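Local structure of protein Pcdhgb2 (Mus musculus, 5SZR) at residues A[175-186]-A[197-207]. The protein probably acts as a calcium-dependent cell-adhesion protein that may help establish and maintain specific neuronal connections in the brain, here seen as extracellular cadherin domains 3-6. Residues are numbered along the deposited sequence; the frame is centred on the assembly and turned at random.
Sequences REAIPEYNVTIV and SNVIITLHISD. With CA (calcium ion), chain N; CA (calcium ion), chain M; NAG (2-acetamido-2-deoxy-beta-D-glucopyranose), chain D.
R175 NE donates to D207 OD1 at 3.1 Å, meeting the oxygen from above its carboxylate plane. The bend at chi3 (70°) also brings R175 NH2 to E176 OE2, 3.1 Å away. Cutting R175 back to an alanine is likely to deprive both carboxylates of the guanidinium that supplements the calcium, and to strip CG and CD from beside the I205 carbonyl. E176 OE2 and D207 OD1 stand only 2.9 Å apart because both bind one calcium; E176 OE1 also reaches the second. The loop before strand 180-186 and the residue just after strand 197-206 thus feed the interdomain calcium sites, to which E121, V208, D210 and D243 contribute; the D207 carboxylate also meets N247. Past P179, whose carbonyl accepts I205 N, antiparallel pairing begins. E180 OE1 accepts the sugar N2 of an N-acetylglucosamine at 2.6 Å. Y181, on the other face, presents its ring edge to I205 CD1 (3.9 Å). N182 ND2 carries that sugar, and its OD1 accepts T202 OG1 nearly along the C=O axis (165°), which would restrain the glycosylated amide. V183 CG2 meets L203 CD1, and I185 CD1 touches I201 CD1 (3.7 Å). This apolar face packs against strands 109-113, 128-135 and 155-159 of the opposing sheet in the cadherin sandwich, while strands 119-120 and 145-149 flank the hairpin.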
loop_
_atom_site.group_PDB
_atom_site.type_symbol
_atom_site.label_atom_id
_atom_site.label_comp_id
_atom_site.label_asym_id
_atom_site.label_seq_id
_atom_site.Cartn_x
_atom_site.Cartn_y
_atom_site.Cartn_z
ATOM N N ARG A 175 5.238 -1.189 7.892
ATOM C CA ARG A 175 4.941 -2.299 6.992
ATOM C C ARG A 175 4.669 -1.805 5.579
ATOM O O ARG A 175 5.057 -2.455 4.600
ATOM C CB ARG A 175 3.745 -3.098 7.507
ATOM C CG ARG A 175 3.520 -4.397 6.754
ATOM C CD ARG A 175 2.094 -4.881 6.883
ATOM N NE ARG A 175 1.164 -4.019 6.158
ATOM C CZ ARG A 175 0.893 -4.142 4.862
ATOM N NH1 ARG A 175 1.482 -5.091 4.150
ATOM N NH2 ARG A 175 0.032 -3.318 4.277
ATOM N N GLU A 176 4.002 -0.656 5.452
ATOM C CA GLU A 176 3.659 -0.139 4.133
ATOM C C GLU A 176 4.894 0.229 3.316
ATOM O O GLU A 176 4.810 0.289 2.085
ATOM C CB GLU A 176 2.719 1.061 4.275
ATOM C CG GLU A 176 1.257 0.685 4.546
ATOM C CD GLU A 176 1.014 0.173 5.960
ATOM O OE1 GLU A 176 1.578 0.753 6.912
ATOM O OE2 GLU A 176 0.255 -0.808 6.121
ATOM N N ALA A 177 6.038 0.458 3.962
ATOM C CA ALA A 177 7.285 0.753 3.263
ATOM C C ALA A 177 8.171 -0.477 3.101
ATOM O O ALA A 177 8.645 -0.753 1.993
ATOM C CB ALA A 177 8.051 1.863 3.995
ATOM N N ILE A 178 8.408 -1.223 4.178
ATOM C CA ILE A 178 9.205 -2.450 4.127
ATOM C C ILE A 178 8.482 -3.551 4.895
ATOM O O ILE A 178 8.444 -3.520 6.133
ATOM C CB ILE A 178 10.615 -2.238 4.698
ATOM C CG1 ILE A 178 11.385 -1.205 3.875
ATOM C CG2 ILE A 178 11.362 -3.556 4.729
ATOM C CD1 ILE A 178 12.673 -0.760 4.521
ATOM N N PRO A 179 7.903 -4.536 4.211
ATOM C CA PRO A 179 7.105 -5.547 4.915
ATOM C C PRO A 179 7.914 -6.727 5.430
ATOM O O PRO A 179 7.448 -7.444 6.321
ATOM C CB PRO A 179 6.095 -5.990 3.848
ATOM C CG PRO A 179 6.820 -5.805 2.562
ATOM C CD PRO A 179 7.724 -4.607 2.749
ATOM N N GLU A 180 9.115 -6.940 4.888
ATOM C CA GLU A 180 9.932 -8.097 5.234
ATOM C C GLU A 180 11.392 -7.682 5.356
ATOM O O GLU A 180 11.859 -6.787 4.649
ATOM C CB GLU A 180 9.783 -9.209 4.186
ATOM C CG GLU A 180 10.227 -10.584 4.643
ATOM C CD GLU A 180 10.072 -11.629 3.552
ATOM O OE1 GLU A 180 11.069 -11.925 2.859
ATOM O OE2 GLU A 180 8.944 -12.142 3.379
ATOM N N TYR A 181 12.115 -8.345 6.261
ATOM C CA TYR A 181 13.522 -8.052 6.513
ATOM C C TYR A 181 14.338 -9.335 6.550
ATOM O O TYR A 181 13.923 -10.328 7.154
ATOM C CB TYR A 181 13.723 -7.320 7.843
ATOM C CG TYR A 181 13.361 -5.857 7.845
ATOM C CD1 TYR A 181 14.155 -4.924 7.196
ATOM C CD2 TYR A 181 12.241 -5.402 8.530
ATOM C CE1 TYR A 181 13.830 -3.580 7.211
ATOM C CE2 TYR A 181 11.909 -4.063 8.550
ATOM C CZ TYR A 181 12.708 -3.159 7.892
ATOM O OH TYR A 181 12.382 -1.827 7.916
ATOM N N ASN A 182 15.513 -9.302 5.924
ATOM C CA ASN A 182 16.516 -10.356 6.060
ATOM C C ASN A 182 17.717 -9.762 6.790
ATOM O O ASN A 182 18.451 -8.943 6.225
ATOM C CB ASN A 182 16.913 -10.930 4.701
ATOM C CG ASN A 182 15.987 -12.043 4.244
ATOM O OD1 ASN A 182 15.350 -12.707 5.061
ATOM N ND2 ASN A 182 15.912 -12.256 2.931
ATOM N N VAL A 183 17.911 -10.168 8.042
ATOM C CA VAL A 183 18.950 -9.617 8.906
ATOM C C VAL A 183 20.039 -10.667 9.073
ATOM O O VAL A 183 19.790 -11.752 9.614
ATOM C CB VAL A 183 18.382 -9.186 10.267
ATOM C CG1 VAL A 183 19.447 -8.496 11.099
ATOM C CG2 VAL A 183 17.178 -8.272 10.067
ATOM N N THR A 184 21.246 -10.340 8.614
ATOM C CA THR A 184 22.391 -11.240 8.674
ATOM C C THR A 184 23.273 -10.867 9.860
ATOM O O THR A 184 23.806 -9.753 9.917
ATOM C CB THR A 184 23.200 -11.185 7.378
ATOM O OG1 THR A 184 22.447 -11.780 6.314
ATOM C CG2 THR A 184 24.516 -11.932 7.541
ATOM N N ILE A 185 23.426 -11.795 10.799
ATOM C CA ILE A 185 24.284 -11.610 11.963
ATOM C C ILE A 185 25.554 -12.425 11.751
ATOM O O ILE A 185 25.489 -13.635 11.503
ATOM C CB ILE A 185 23.567 -12.020 13.258
ATOM C CG1 ILE A 185 22.417 -11.053 13.550
ATOM C CG2 ILE A 185 24.554 -12.075 14.420
ATOM C CD1 ILE A 185 21.664 -11.363 14.818
ATOM N N VAL A 186 26.708 -11.766 11.842
ATOM C CA VAL A 186 28.003 -12.388 11.583
ATOM C C VAL A 186 28.771 -12.482 12.894
ATOM O O VAL A 186 28.818 -11.515 13.664
ATOM C CB VAL A 186 28.807 -11.599 10.534
ATOM C CG1 VAL A 186 30.156 -12.260 10.287
ATOM C CG2 VAL A 186 28.020 -11.484 9.238
ATOM N N SER A 197 31.269 -17.268 10.999
ATOM C CA SER A 197 30.031 -17.824 10.467
ATOM C C SER A 197 28.950 -16.754 10.546
ATOM O O SER A 197 29.149 -15.689 11.135
ATOM C CB SER A 197 29.597 -19.080 11.228
ATOM O OG SER A 197 29.062 -18.740 12.496
ATOM N N ASN A 198 27.791 -17.041 9.953
ATOM C CA ASN A 198 26.697 -16.078 9.968
ATOM C C ASN A 198 25.355 -16.798 9.953
ATOM O O ASN A 198 25.257 -17.970 9.578
ATOM C CB ASN A 198 26.799 -15.087 8.794
ATOM C CG ASN A 198 26.703 -15.759 7.429
ATOM O OD1 ASN A 198 25.779 -16.528 7.156
ATOM N ND2 ASN A 198 27.657 -15.453 6.559
ATOM N N VAL A 199 24.316 -16.072 10.372
ATOM C CA VAL A 199 22.940 -16.554 10.333
ATOM C C VAL A 199 22.044 -15.423 9.842
ATOM O O VAL A 199 22.243 -14.256 10.197
ATOM C CB VAL A 199 22.456 -17.067 11.706
ATOM C CG1 VAL A 199 23.204 -18.332 12.102
ATOM C CG2 VAL A 199 22.614 -15.992 12.770
ATOM N N ILE A 200 21.056 -15.775 9.027
ATOM C CA ILE A 200 20.122 -14.814 8.452
ATOM C C ILE A 200 18.793 -14.955 9.178
ATOM O O ILE A 200 18.183 -16.031 9.167
ATOM C CB ILE A 200 19.958 -15.023 6.940
ATOM C CG1 ILE A 200 21.320 -14.877 6.251
ATOM C CG2 ILE A 200 18.946 -14.041 6.375
ATOM C CD1 ILE A 200 21.304 -15.195 4.782
ATOM N N ILE A 201 18.362 -13.880 9.829
ATOM C CA ILE A 201 17.079 -13.834 10.516
ATOM C C ILE A 201 16.093 -13.123 9.603
ATOM O O ILE A 201 16.317 -11.969 9.218
ATOM C CB ILE A 201 17.182 -13.112 11.868
ATOM C CG1 ILE A 201 18.284 -13.730 12.727
ATOM C CG2 ILE A 201 15.848 -13.152 12.594
ATOM C CD1 ILE A 201 18.452 -13.052 14.060
ATOM N N THR A 202 15.009 -13.810 9.256
ATOM C CA THR A 202 13.949 -13.228 8.446
ATOM C C THR A 202 12.880 -12.641 9.358
ATOM O O THR A 202 12.391 -13.319 10.267
ATOM C CB THR A 202 13.336 -14.275 7.515
ATOM O OG1 THR A 202 14.298 -14.649 6.518
ATOM C CG2 THR A 202 12.091 -13.722 6.834
ATOM N N LEU A 203 12.526 -11.383 9.114
ATOM C CA LEU A 203 11.542 -10.669 9.919
ATOM C C LEU A 203 10.304 -10.366 9.089
ATOM O O LEU A 203 10.402 -9.780 8.003
ATOM C CB LEU A 203 12.130 -9.372 10.480
ATOM C CG LEU A 203 13.306 -9.587 11.430
ATOM C CD1 LEU A 203 13.762 -8.265 12.035
ATOM C CD2 LEU A 203 12.918 -10.583 12.509
ATOM N N HIS A 204 9.149 -10.770 9.601
ATOM C CA HIS A 204 7.862 -10.448 9.006
ATOM C C HIS A 204 7.235 -9.318 9.812
ATOM O O HIS A 204 7.024 -9.460 11.021
ATOM C CB HIS A 204 6.950 -11.673 8.988
ATOM C CG HIS A 204 7.358 -12.709 7.988
ATOM N ND1 HIS A 204 8.112 -12.410 6.874
ATOM C CD2 HIS A 204 7.115 -14.040 7.933
ATOM C CE1 HIS A 204 8.318 -13.513 6.177
ATOM N NE2 HIS A 204 7.724 -14.516 6.797
ATOM N N ILE A 205 6.959 -8.200 9.151
ATOM C CA ILE A 205 6.363 -7.042 9.805
ATOM C C ILE A 205 4.850 -7.140 9.660
ATOM O O ILE A 205 4.329 -7.136 8.539
ATOM C CB ILE A 205 6.887 -5.728 9.208
ATOM C CG1 ILE A 205 8.419 -5.683 9.249
ATOM C CG2 ILE A 205 6.292 -4.541 9.946
ATOM C CD1 ILE A 205 8.999 -5.643 10.647
ATOM N N SER A 206 4.145 -7.237 10.785
ATOM C CA SER A 206 2.695 -7.366 10.766
ATOM C C SER A 206 2.027 -5.989 10.736
ATOM O O SER A 206 2.612 -4.974 11.126
ATOM C CB SER A 206 2.205 -8.171 11.974
ATOM O OG SER A 206 2.597 -7.559 13.186
ATOM N N ASP A 207 0.782 -5.969 10.270
ATOM C CA ASP A 207 0.091 -4.720 9.975
ATOM C C ASP A 207 -0.624 -4.159 11.197
ATOM O O ASP A 207 -1.136 -4.902 12.039
ATOM C CB ASP A 207 -0.917 -4.916 8.840
ATOM C CG ASP A 207 -1.613 -3.619 8.442
ATOM O OD1 ASP A 207 -0.916 -2.681 7.999
ATOM O OD2 ASP A 207 -2.856 -3.541 8.561
HETATM CA CA CA N . -0.573 -0.406 8.377
HETATM CA CA CA M . 2.633 1.867 8.649
HETATM C C1 NAG D . 15.057 -13.288 2.388
HETATM C C2 NAG D . 14.150 -12.752 1.282
HETATM C C3 NAG D . 13.214 -13.853 0.801
HETATM C C4 NAG D . 14.021 -15.058 0.335
HETATM C C5 NAG D . 14.946 -15.532 1.458
HETATM C C6 NAG D . 15.864 -16.662 1.041
HETATM C C7 NAG D . 13.556 -10.371 1.213
HETATM C C8 NAG D . 12.690 -9.293 1.792
HETATM N N2 NAG D . 13.391 -11.594 1.728
HETATM O O3 NAG D . 12.393 -13.358 -0.250
HETATM O O4 NAG D . 13.137 -16.105 -0.060
HETATM O O5 NAG D . 15.786 -14.450 1.901
HETATM O O6 NAG D . 16.804 -16.234 0.065
HETATM O O7 NAG D . 14.367 -10.146 0.319
HETATM O O HOH W 1 1.958 3.963 7.444
HETATM O O HOH W 2 4.277 3.096 9.880
#